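Local coordinates for protein 4-hydroxy-tetrahydrodipicolinate synthase (Thermotoga maritima, PDB 1O5K) that probably catalyses the condensation of pyruvate with aspartate beta-semialdehyde to 4-hydroxy-tetrahydrodipicolinate, a step of lysine biosynthesis, through a Schiff base, at residues D195-S200 with G213-I218; G110-T115 with V142-P147; N48-L53 with G80-I85; G18-T23 with G54-S59. All coordinates share one frame; numbering follows the deposited sequence.

Contact 1 of 4, residues D195-S200 with G213-I218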
loop_
_atom_site.group_PDB
_atom_site.type_symbol
_atom_site.label_atom_id
_atom_site.label_comp_id
_atom_site.label_asym_id
_atom_site.label_seq_id
_atom_site.Cartn_x
_atom_site.Cartn_y
_atom_site.Cartn_z
ATOM N N ASP A 195 -27.347 17.938 -9.890
ATOM C CA ASP A 195 -28.300 17.129 -9.128
ATOM C C ASP A 195 -27.797 15.682 -8.896
ATOM O O ASP A 195 -28.529 14.842 -8.347
ATOM C CB ASP A 195 -29.641 17.088 -9.898
ATOM C CG ASP A 195 -29.437 16.733 -11.367
ATOM O OD1 ASP A 195 -29.276 17.663 -12.194
ATOM O OD2 ASP A 195 -29.357 15.572 -11.790
ATOM N N PHE A 196 -26.572 15.393 -9.352
ATOM C CA PHE A 196 -26.004 14.051 -9.214
ATOM C C PHE A 196 -25.725 13.832 -7.724
ATOM O O PHE A 196 -25.177 14.694 -7.062
ATOM C CB PHE A 196 -24.734 13.902 -10.016
ATOM C CG PHE A 196 -24.298 12.463 -10.230
ATOM C CD1 PHE A 196 -24.921 11.681 -11.189
ATOM C CD2 PHE A 196 -23.241 11.878 -9.508
ATOM C CE1 PHE A 196 -24.511 10.343 -11.411
ATOM C CE2 PHE A 196 -22.816 10.589 -9.760
ATOM C CZ PHE A 196 -23.440 9.794 -10.704
ATOM N N MET A 197 -26.160 12.694 -7.209
ATOM C CA MET A 197 -26.079 12.391 -5.788
ATOM C C MET A 197 -24.797 11.665 -5.468
ATOM O O MET A 197 -24.359 10.795 -6.230
ATOM C CB MET A 197 -27.245 11.517 -5.375
ATOM C CG MET A 197 -28.614 12.145 -5.680
ATOM S SD MET A 197 -28.929 13.682 -4.888
ATOM C CE MET A 197 -29.146 13.184 -3.344
ATOM N N VAL A 198 -24.206 11.979 -4.308
ATOM C CA VAL A 198 -23.037 11.284 -3.896
ATOM C C VAL A 198 -23.241 10.924 -2.418
ATOM O O VAL A 198 -23.350 11.811 -1.581
ATOM C CB VAL A 198 -21.742 12.085 -4.073
ATOM C CG1 VAL A 198 -20.569 11.198 -3.599
ATOM C CG2 VAL A 198 -21.577 12.517 -5.472
ATOM N N TRP A 199 -23.399 9.629 -2.145
ATOM C CA TRP A 199 -23.577 9.104 -0.796
ATOM C C TRP A 199 -22.340 8.383 -0.393
ATOM O O TRP A 199 -21.671 7.674 -1.230
ATOM C CB TRP A 199 -24.759 8.148 -0.707
ATOM C CG TRP A 199 -26.106 8.694 -1.156
ATOM C CD1 TRP A 199 -26.949 9.485 -0.452
ATOM C CD2 TRP A 199 -26.704 8.528 -2.451
ATOM N NE1 TRP A 199 -28.061 9.782 -1.189
ATOM C CE2 TRP A 199 -27.957 9.181 -2.415
ATOM C CE3 TRP A 199 -26.348 7.814 -3.604
ATOM C CZ2 TRP A 199 -28.841 9.173 -3.486
ATOM C CZ3 TRP A 199 -27.225 7.783 -4.662
ATOM C CH2 TRP A 199 -28.437 8.504 -4.629
ATOM N N SER A 200 -21.974 8.514 0.880
ATOM C CA SER A 200 -20.901 7.699 1.404
ATOM C C SER A 200 -21.251 6.193 1.456
ATOM O O SER A 200 -22.373 5.802 1.840
ATOM C CB SER A 200 -20.542 8.118 2.873
ATOM O OG SER A 200 -19.451 7.370 3.315
ATOM N N GLY A 213 -19.531 18.056 0.545
ATOM C CA GLY A 213 -20.753 18.497 -0.103
ATOM C C GLY A 213 -21.652 17.411 -0.658
ATOM O O GLY A 213 -22.483 17.685 -1.538
ATOM N N GLY A 214 -21.512 16.181 -0.146
ATOM C CA GLY A 214 -22.313 15.048 -0.543
ATOM C C GLY A 214 -23.655 14.990 0.161
ATOM O O GLY A 214 -24.052 15.925 0.871
ATOM N N ASP A 215 -24.350 13.884 -0.070
ATOM C CA ASP A 215 -25.770 13.771 0.178
ATOM C C ASP A 215 -26.241 12.804 1.288
ATOM O O ASP A 215 -27.437 12.658 1.514
ATOM C CB ASP A 215 -26.481 13.465 -1.138
ATOM C CG ASP A 215 -26.231 14.542 -2.122
ATOM O OD1 ASP A 215 -25.423 14.349 -3.046
ATOM O OD2 ASP A 215 -26.688 15.673 -1.933
ATOM N N GLY A 216 -25.298 12.207 2.006
ATOM C CA GLY A 216 -25.632 11.272 3.032
ATOM C C GLY A 216 -24.825 10.004 2.958
ATOM O O GLY A 216 -23.646 10.005 2.598
ATOM N N VAL A 217 -25.471 8.905 3.308
ATOM C CA VAL A 217 -24.800 7.633 3.485
ATOM C C VAL A 217 -25.701 6.448 3.203
ATOM O O VAL A 217 -26.878 6.470 3.513
ATOM C CB VAL A 217 -24.187 7.474 4.906
ATOM C CG1 VAL A 217 -25.268 7.667 5.993
ATOM C CG2 VAL A 217 -23.431 6.130 5.097
ATOM N N ILE A 218 -25.130 5.451 2.524
ATOM C CA ILE A 218 -25.753 4.149 2.408
ATOM C C ILE A 218 -24.992 3.288 3.440
ATOM O O ILE A 218 -23.810 2.956 3.266
ATOM C CB ILE A 218 -25.740 3.595 0.992
ATOM C CG1 ILE A 218 -26.655 4.460 0.093
ATOM C CG2 ILE A 218 -26.214 2.115 1.052
ATOM C CD1 ILE A 218 -26.505 4.194 -1.434
#
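The side chain of Met197, bent at chi2 and chi3, lays its terminal methyl over the carboxylate of Asp215, with CE 3.4 Å from Asp215 CG and the two side chains crossing at about a right angle. The contact belongs to the closure of the TIM barrel: the extended segment 195-200 pairs on one side with strand 216-219, and through Met197 and Trp199 it also bonds to the backbone at and just after strand 169-171. Asp215 grips Val198 twice. Its OD1 accepts Val198 N at 2.9 Å on the anti lone pair in a fairly straight bond (165°), while its own N donates to Val198 O at 2.8 Å. Two salt bridges, OD1 with Lys190 and OD2 with Arg15, probably offset its buried negative charge. The two bonds to Val198 tie segment 195-200 to the residue just before strand 216-219. Farther along, Ser200 N reaches Gly216 O at 2.8 Å, and Ser200 O receives Ile218 N, which brackets Val217 in a single bridge. Trp199 has CG anti to its carbonyl carbon (chi1 -56°), and the CD1 side of its indole comes up obliquely to Asp215 O, 3.8 Å from Trp199 CD1; NE1 is taken by Phe14 O. At the benzo end of the indole, Trp199 CE3 meets the CD1 methyl of Ile218, a predicted pyruvate-binding residue, 4.2 Å away.

Contact 2 of 4, residues G110-T115 with V142-P147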
loop_
_atom_site.group_PDB
_atom_site.type_symbol
_atom_site.label_atom_id
_atom_site.label_comp_id
_atom_site.label_asym_id
_atom_site.label_seq_id
_atom_site.Cartn_x
_atom_site.Cartn_y
_atom_site.Cartn_z
ATOM N N GLY A 110 -35.214 1.993 -7.561
ATOM C CA GLY A 110 -33.892 2.191 -8.129
ATOM C C GLY A 110 -33.064 0.931 -7.988
ATOM O O GLY A 110 -33.459 -0.036 -7.321
ATOM N N VAL A 111 -31.885 0.933 -8.597
ATOM C CA VAL A 111 -30.964 -0.156 -8.396
ATOM C C VAL A 111 -29.581 0.365 -8.004
ATOM O O VAL A 111 -29.133 1.480 -8.451
ATOM C CB VAL A 111 -30.835 -1.102 -9.659
ATOM C CG1 VAL A 111 -32.028 -2.016 -9.824
ATOM C CG2 VAL A 111 -30.596 -0.265 -10.883
ATOM N N LEU A 112 -28.879 -0.426 -7.211
ATOM C CA LEU A 112 -27.514 -0.150 -6.824
ATOM C C LEU A 112 -26.646 -1.133 -7.598
ATOM O O LEU A 112 -26.870 -2.325 -7.526
ATOM C CB LEU A 112 -27.367 -0.346 -5.306
ATOM C CG LEU A 112 -25.975 -0.045 -4.703
ATOM C CD1 LEU A 112 -25.738 1.450 -4.747
ATOM C CD2 LEU A 112 -25.815 -0.533 -3.287
ATOM N N VAL A 113 -25.736 -0.632 -8.421
ATOM C CA VAL A 113 -25.002 -1.490 -9.332
ATOM C C VAL A 113 -23.510 -1.335 -9.119
ATOM O O VAL A 113 -22.893 -0.330 -9.516
ATOM C CB VAL A 113 -25.347 -1.149 -10.788
ATOM C CG1 VAL A 113 -24.542 -1.946 -11.762
ATOM C CG2 VAL A 113 -26.833 -1.307 -11.060
ATOM N N VAL A 114 -22.938 -2.331 -8.444
ATOM C CA VAL A 114 -21.534 -2.299 -8.132
ATOM C C VAL A 114 -20.727 -2.364 -9.421
ATOM O O VAL A 114 -21.136 -2.990 -10.414
ATOM C CB VAL A 114 -21.151 -3.454 -7.143
ATOM C CG1 VAL A 114 -21.350 -4.799 -7.770
ATOM C CG2 VAL A 114 -19.782 -3.243 -6.512
ATOM N N THR A 115 -19.599 -1.681 -9.427
ATOM C CA THR A 115 -18.613 -1.911 -10.502
ATOM C C THR A 115 -18.318 -3.409 -10.552
ATOM O O THR A 115 -18.144 -4.063 -9.517
ATOM C CB THR A 115 -17.267 -1.213 -10.211
ATOM O OG1 THR A 115 -16.741 -1.708 -8.984
ATOM C CG2 THR A 115 -17.412 0.307 -10.046
ATOM N N VAL A 142 -27.698 3.686 -9.266
ATOM C CA VAL A 142 -26.669 4.199 -8.409
ATOM C C VAL A 142 -25.370 3.355 -8.613
ATOM O O VAL A 142 -25.371 2.158 -8.386
ATOM C CB VAL A 142 -27.080 4.136 -6.935
ATOM C CG1 VAL A 142 -25.911 4.605 -6.025
ATOM C CG2 VAL A 142 -28.336 4.933 -6.682
ATOM N N VAL A 143 -24.287 3.997 -9.026
ATOM C CA VAL A 143 -22.979 3.345 -9.201
ATOM C C VAL A 143 -22.484 3.096 -7.803
ATOM O O VAL A 143 -22.629 3.923 -6.915
ATOM C CB VAL A 143 -21.999 4.291 -9.927
ATOM C CG1 VAL A 143 -20.564 3.792 -9.900
ATOM C CG2 VAL A 143 -22.494 4.548 -11.333
ATOM N N TYR A 144 -21.882 1.952 -7.607
ATOM C CA TYR A 144 -21.283 1.622 -6.301
ATOM C C TYR A 144 -19.810 1.271 -6.481
ATOM O O TYR A 144 -19.465 0.279 -7.125
ATOM C CB TYR A 144 -22.073 0.503 -5.698
ATOM C CG TYR A 144 -21.539 -0.105 -4.387
ATOM C CD1 TYR A 144 -20.759 0.644 -3.502
ATOM C CD2 TYR A 144 -21.868 -1.393 -4.053
ATOM C CE1 TYR A 144 -20.306 0.086 -2.334
ATOM C CE2 TYR A 144 -21.427 -1.980 -2.877
ATOM C CZ TYR A 144 -20.650 -1.230 -2.035
ATOM O OH TYR A 144 -20.172 -1.739 -0.869
ATOM N N ASN A 145 -18.966 2.122 -5.910
ATOM C CA ASN A 145 -17.525 2.017 -5.975
ATOM C C ASN A 145 -16.972 1.555 -4.651
ATOM O O ASN A 145 -17.172 2.193 -3.624
ATOM C CB ASN A 145 -16.920 3.370 -6.362
ATOM C CG ASN A 145 -15.455 3.287 -6.618
ATOM O OD1 ASN A 145 -15.003 2.418 -7.374
ATOM N ND2 ASN A 145 -14.682 4.168 -5.981
ATOM N N VAL A 146 -16.300 0.416 -4.695
ATOM C CA VAL A 146 -15.764 -0.241 -3.453
ATOM C C VAL A 146 -14.534 -1.063 -3.821
ATOM O O VAL A 146 -14.551 -2.315 -3.848
ATOM C CB VAL A 146 -16.869 -1.019 -2.697
ATOM C CG1 VAL A 146 -17.547 -2.133 -3.469
ATOM C CG2 VAL A 146 -16.327 -1.550 -1.367
ATOM N N PRO A 147 -13.445 -0.345 -4.148
ATOM C CA PRO A 147 -12.232 -0.998 -4.709
ATOM C C PRO A 147 -11.626 -2.081 -3.846
ATOM O O PRO A 147 -11.083 -3.049 -4.344
ATOM C CB PRO A 147 -11.256 0.159 -4.890
ATOM C CG PRO A 147 -11.849 1.339 -4.266
ATOM C CD PRO A 147 -13.319 1.126 -4.138
HETATM O O HOH W 1 -15.263 -0.724 -7.053
#
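The phenol ring of Tyr144 meets Val114 across the contact and has Val146 of its own segment over one face, with Val146 CG1 3.5 Å above the ring plane and offset toward the rim. Val114 CG2 approaches obliquely and lies 3.7 Å from Tyr144 CD2; Leu112 CD2 also slants in near the same ring carbon. Tyr118 of a second subunit packs against Tyr144, Val114 and Val146, so residues of two chains pack on the ring. Tyr144 lies on the face of the sheet with Leu112, Val114 and Val142; with CG anti to the backbone N (chi1 174°), its ring comes beside Val114. On that face Leu112 CD1 presses against Val142 CG1 at 3.4 Å, tighter than ordinary van der Waals contact. Four backbone bonds join the strands in parallel register. Val113 N to Val142 O is nearly straight (175°), whereas Tyr144 N sits well above the carbonyl plane of Val113 O, 3.1 Å away. Past the strand ends a water accepts hydrogen bonds from Thr115 OG1, at 2.6 Å, and Val146 N and donates to Asn145 OD1; Asn145 ND2 bonds to Glu174. This is the parallel pairing of a beta-alpha-beta unit, strand 110-114, helix 123-134 and strand 141-144, in a TIM barrel. At its C-terminal end sits Tyr144, the predicted proton donor/acceptor, whose OH makes a weak hydrogen bond to Thr55.

Contact 3 of 4, residues N48-L53 with G80-I85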
loop_
_atom_site.group_PDB
_atom_site.type_symbol
_atom_site.label_atom_id
_atom_site.label_comp_id
_atom_site.label_asym_id
_atom_site.label_seq_id
_atom_site.Cartn_x
_atom_site.Cartn_y
_atom_site.Cartn_z
ATOM N N ASN A 48 -34.223 7.161 5.449
ATOM C CA ASN A 48 -34.781 7.770 4.275
ATOM C C ASN A 48 -34.803 6.894 3.018
ATOM O O ASN A 48 -35.384 7.281 2.041
ATOM C CB ASN A 48 -34.097 9.103 3.994
ATOM C CG ASN A 48 -34.759 10.242 4.822
ATOM O OD1 ASN A 48 -35.916 10.119 5.206
ATOM N ND2 ASN A 48 -34.041 11.275 5.106
ATOM N N ALA A 49 -34.210 5.721 3.098
ATOM C CA ALA A 49 -34.193 4.705 1.998
ATOM C C ALA A 49 -33.740 3.382 2.527
ATOM O O ALA A 49 -33.127 3.298 3.598
ATOM C CB ALA A 49 -33.260 5.124 0.883
ATOM N N LEU A 50 -34.120 2.314 1.810
ATOM C CA LEU A 50 -33.574 0.986 2.080
ATOM C C LEU A 50 -32.887 0.461 0.833
ATOM O O LEU A 50 -33.483 0.463 -0.275
ATOM C CB LEU A 50 -34.618 -0.025 2.530
ATOM C CG LEU A 50 -35.376 0.232 3.821
ATOM C CD1 LEU A 50 -36.476 -0.756 3.942
ATOM C CD2 LEU A 50 -34.461 0.112 5.011
ATOM N N ILE A 51 -31.666 -0.005 1.039
ATOM C CA ILE A 51 -30.887 -0.698 0.041
ATOM C C ILE A 51 -30.930 -2.181 0.407
ATOM O O ILE A 51 -30.413 -2.607 1.454
ATOM C CB ILE A 51 -29.450 -0.178 -0.071
ATOM C CG1 ILE A 51 -29.425 1.193 -0.801
ATOM C CG2 ILE A 51 -28.614 -1.161 -0.826
ATOM C CD1 ILE A 51 -30.040 2.324 -0.007
ATOM N N VAL A 52 -31.588 -2.948 -0.448
ATOM C CA VAL A 52 -31.796 -4.380 -0.232
ATOM C C VAL A 52 -30.857 -5.149 -1.180
ATOM O O VAL A 52 -30.679 -4.762 -2.346
ATOM C CB VAL A 52 -33.273 -4.713 -0.544
ATOM C CG1 VAL A 52 -33.536 -6.191 -0.484
ATOM C CG2 VAL A 52 -34.215 -4.008 0.470
ATOM N N LEU A 53 -30.283 -6.258 -0.710
ATOM C CA LEU A 53 -29.402 -7.088 -1.526
ATOM C C LEU A 53 -28.131 -6.378 -2.013
ATOM O O LEU A 53 -27.682 -6.594 -3.112
ATOM C CB LEU A 53 -30.168 -7.740 -2.696
ATOM C CG LEU A 53 -31.244 -8.697 -2.171
ATOM C CD1 LEU A 53 -32.276 -8.928 -3.270
ATOM C CD2 LEU A 53 -30.674 -10.018 -1.677
ATOM N N GLY A 80 -44.508 2.566 0.172
ATOM C CA GLY A 80 -44.196 3.762 -0.622
ATOM C C GLY A 80 -43.691 4.949 0.188
ATOM O O GLY A 80 -43.495 6.035 -0.376
ATOM N N LYS A 81 -43.393 4.718 1.474
ATOM C CA LYS A 81 -42.952 5.767 2.384
ATOM C C LYS A 81 -41.506 6.241 2.090
ATOM O O LYS A 81 -41.201 7.427 2.200
ATOM C CB LYS A 81 -43.073 5.295 3.819
ATOM C CG LYS A 81 -44.494 5.010 4.270
ATOM C CD LYS A 81 -44.488 4.324 5.640
ATOM C CE LYS A 81 -45.790 4.576 6.439
ATOM N NZ LYS A 81 -47.001 3.925 5.880
ATOM N N ILE A 82 -40.624 5.310 1.750
ATOM C CA ILE A 82 -39.257 5.635 1.322
ATOM C C ILE A 82 -38.908 4.744 0.168
ATOM O O ILE A 82 -39.546 3.702 -0.005
ATOM C CB ILE A 82 -38.284 5.397 2.468
ATOM C CG1 ILE A 82 -38.346 3.946 2.930
ATOM C CG2 ILE A 82 -38.642 6.304 3.656
ATOM C CD1 ILE A 82 -37.360 3.614 4.051
ATOM N N PRO A 83 -37.923 5.125 -0.649
ATOM C CA PRO A 83 -37.562 4.276 -1.783
ATOM C C PRO A 83 -36.880 3.008 -1.384
ATOM O O PRO A 83 -36.129 2.967 -0.340
ATOM C CB PRO A 83 -36.602 5.126 -2.585
ATOM C CG PRO A 83 -36.134 6.101 -1.709
ATOM C CD PRO A 83 -37.178 6.389 -0.668
ATOM N N VAL A 84 -37.092 1.980 -2.217
ATOM C CA VAL A 84 -36.444 0.687 -2.050
ATOM C C VAL A 84 -35.539 0.518 -3.256
ATOM O O VAL A 84 -35.989 0.491 -4.401
ATOM C CB VAL A 84 -37.489 -0.474 -1.940
ATOM C CG1 VAL A 84 -36.836 -1.886 -1.954
ATOM C CG2 VAL A 84 -38.322 -0.302 -0.663
ATOM N N ILE A 85 -34.264 0.464 -2.968
ATOM C CA ILE A 85 -33.201 0.400 -3.933
ATOM C C ILE A 85 -32.577 -1.008 -3.832
ATOM O O ILE A 85 -32.171 -1.415 -2.764
ATOM C CB ILE A 85 -32.171 1.484 -3.633
ATOM C CG1 ILE A 85 -32.810 2.868 -3.725
ATOM C CG2 ILE A 85 -30.989 1.368 -4.612
ATOM C CD1 ILE A 85 -31.912 3.991 -3.351
#
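Ile51 and Ile85 meet on one face of the sheet: the two side chains lie side by side and point the same way, with Ile51 CG1 4.0 Å from Ile85 CB. Leu112 of strand 110-114, the neighbour of strand 84-87, packs on both. The other face carries Leu50, whose CG is 3.9 Å from the end of Ile82 at CD1, and Val84, whose CG1 meets Val52 CG2. Ile82 holds CG1 between its backbone N and carbonyl carbon (chi1 59°), which turns CD1 toward strand 49-52. Ahead of the paired strands, Pro83 CD rests 3.4 Å from Asn48 O, and Ala49 CB meets the proline ring at CG.

The polar part is a short ladder of backbone hydrogen bonds. Leu50 N donates to Pro83 O at 3.0 Å; Ile85 N donates to Leu50 O at 2.8 Å in an almost straight bond (178°); Val52 N closes the run on Ile85 O. A CA-H...O contact supplements it, Ile51 CA lying 3.2 Å from Ile85 O. Helix 64-78 covers the Leu50 and Val84 face. This is the parallel pairing of a beta-alpha-beta unit, with the Ile51 and Ile85 face lining the interior of the TIM barrel.

Contact 4 of 4, residues G18-T23 with G54-S59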
loop_
_atom_site.group_PDB
_atom_site.type_symbol
_atom_site.label_atom_id
_atom_site.label_comp_id
_atom_site.label_asym_id
_atom_site.label_seq_id
_atom_site.Cartn_x
_atom_site.Cartn_y
_atom_site.Cartn_z
ATOM N N GLY A 18 -29.664 5.875 3.961
ATOM C CA GLY A 18 -30.231 4.713 3.312
ATOM C C GLY A 18 -29.582 3.494 3.933
ATOM O O GLY A 18 -28.372 3.359 3.894
ATOM N N THR A 19 -30.383 2.645 4.579
ATOM C CA THR A 19 -29.822 1.461 5.260
ATOM C C THR A 19 -29.554 0.327 4.305
ATOM O O THR A 19 -30.428 -0.073 3.611
ATOM C CB THR A 19 -30.763 0.999 6.326
ATOM O OG1 THR A 19 -30.835 2.030 7.358
ATOM C CG2 THR A 19 -30.255 -0.243 7.052
ATOM N N ALA A 20 -28.327 -0.184 4.311
ATOM C CA ALA A 20 -27.979 -1.374 3.526
ATOM C C ALA A 20 -28.352 -2.532 4.440
ATOM O O ALA A 20 -27.588 -2.965 5.292
ATOM C CB ALA A 20 -26.518 -1.381 3.187
ATOM N N ILE A 21 -29.562 -3.011 4.267
ATOM C CA ILE A 21 -30.195 -3.879 5.281
ATOM C C ILE A 21 -29.712 -5.318 5.088
ATOM O O ILE A 21 -29.461 -5.753 3.959
ATOM C CB ILE A 21 -31.721 -3.736 5.233
ATOM C CG1 ILE A 21 -32.343 -4.353 6.498
ATOM C CG2 ILE A 21 -32.316 -4.334 3.932
ATOM C CD1 ILE A 21 -33.784 -3.997 6.739
ATOM N N VAL A 22 -29.453 -5.996 6.209
ATOM C CA VAL A 22 -29.130 -7.427 6.198
ATOM C C VAL A 22 -30.306 -8.292 5.699
ATOM O O VAL A 22 -31.448 -7.865 5.665
ATOM C CB VAL A 22 -28.691 -7.964 7.583
ATOM C CG1 VAL A 22 -27.488 -7.211 8.169
ATOM C CG2 VAL A 22 -29.861 -7.931 8.553
ATOM N N THR A 23 -29.952 -9.490 5.230
ATOM C CA THR A 23 -30.872 -10.517 4.846
ATOM C C THR A 23 -30.853 -11.578 5.965
ATOM O O THR A 23 -29.954 -12.391 6.009
ATOM C CB THR A 23 -30.450 -11.121 3.482
ATOM O OG1 THR A 23 -30.449 -10.092 2.468
ATOM C CG2 THR A 23 -31.487 -12.124 3.032
ATOM N N GLY A 54 -27.561 -5.558 -1.150
ATOM C CA GLY A 54 -26.177 -5.096 -1.321
ATOM C C GLY A 54 -25.335 -6.173 -0.643
ATOM O O GLY A 54 -25.832 -7.259 -0.255
ATOM N N THR A 55 -24.059 -5.848 -0.484
ATOM C CA THR A 55 -23.085 -6.714 0.186
ATOM C C THR A 55 -23.524 -7.053 1.564
ATOM O O THR A 55 -23.374 -8.185 2.035
ATOM C CB THR A 55 -21.687 -5.984 0.307
ATOM O OG1 THR A 55 -21.566 -4.939 -0.678
ATOM C CG2 THR A 55 -20.628 -6.920 -0.124
ATOM N N THR A 56 -24.025 -6.042 2.260
ATOM C CA THR A 56 -24.497 -6.220 3.644
ATOM C C THR A 56 -25.664 -7.203 3.717
ATOM O O THR A 56 -25.867 -7.828 4.714
ATOM C CB THR A 56 -24.904 -4.877 4.241
ATOM O OG1 THR A 56 -23.808 -3.957 4.156
ATOM C CG2 THR A 56 -25.217 -4.968 5.754
ATOM N N GLY A 57 -26.442 -7.318 2.642
ATOM C CA GLY A 57 -27.519 -8.300 2.585
ATOM C C GLY A 57 -27.131 -9.610 1.908
ATOM O O GLY A 57 -27.990 -10.365 1.419
ATOM N N GLU A 58 -25.836 -9.886 1.813
ATOM C CA GLU A 58 -25.347 -11.193 1.302
ATOM C C GLU A 58 -25.854 -11.519 -0.091
ATOM O O GLU A 58 -26.120 -12.679 -0.413
ATOM C CB GLU A 58 -25.618 -12.327 2.289
ATOM C CG GLU A 58 -24.700 -12.211 3.480
ATOM C CD GLU A 58 -25.038 -13.136 4.609
ATOM O OE1 GLU A 58 -25.702 -12.643 5.567
ATOM O OE2 GLU A 58 -24.631 -14.329 4.526
ATOM N N SER A 59 -25.884 -10.485 -0.932
ATOM C CA SER A 59 -26.293 -10.713 -2.284
ATOM C C SER A 59 -25.630 -11.889 -3.009
ATOM O O SER A 59 -26.310 -12.513 -3.809
ATOM C CB SER A 59 -26.215 -9.439 -3.114
ATOM O OG SER A 59 -24.917 -8.975 -3.202
HETATM O O HOH W 2 -28.405 -4.660 1.668
HETATM O O HOH W 3 -27.130 -10.228 5.228
#
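Thr56 meets Ala20 as soon as it leaves the backbone: its CB lies 3.5 Å from Ala20 O and also faces the Ala20 methyl. The side chain then forks. CG2, anti to the backbone N, comes within 3.1 Å of Ala20 O and brushes Val22 CG1. OG1, beside the backbone N (chi1 -56°), takes the other branch, past the Ala20 methyl, to hydrogen-bond with Asn263 OD1 and with O1 of the modified lysine at position 173, the lysine-pyruvate adduct. This bond to the adduct is consistent with the predicted role of Thr56 in binding pyruvate. Thr23 supplies the direct hydrogen bond between the segments: its OG1 donates to Gly57 O at 2.7 Å, from well to the side of the carbonyl (C=O...donor angle 115°). Gly57 CA packs 3.5 Å from Ile21 O, a closeness that the lack of a side chain permits. Two waters complete the join. One donates to Ile21 O at 2.7 Å and accepts from Gly54 N. The other accepts from Thr23 N and donates to Thr56 O and to Glu58 OE1, an oxygen that also forms a salt bridge with Lys268. The loop 54-59 leads from strand 49-52 to helix 64-78 and lies against Ala20 to Thr23. Val22 of segment 18-23 also packs on helices 32-44 and 265-273.

All four contacts belong to one TIM barrel, with centres 11 to 18 Å apart. Along the chain, contacts 3 and 4 cross, their segments alternating as 18-23, 48-53, 54-59 and 80-85; contact 2 follows, and contact 1 comes last. Strand 16-20 lies between strands 49-52 and 216-219, linking contact 4 to contacts 3 and 1, while strands 84-87 and 110-114 are neighbours linking contacts 3 and 2. Inside the barrel Leu112, Ile51, Ile218 and Ala20 form a packed chain across contacts 2, 3, 1 and 4. At the C-terminal end of the strands, contacts 2 and 4 bring Tyr144, the predicted proton donor/acceptor, near Thr55, a predicted proton-relay residue whose N bonds weakly to the pyruvate adduct.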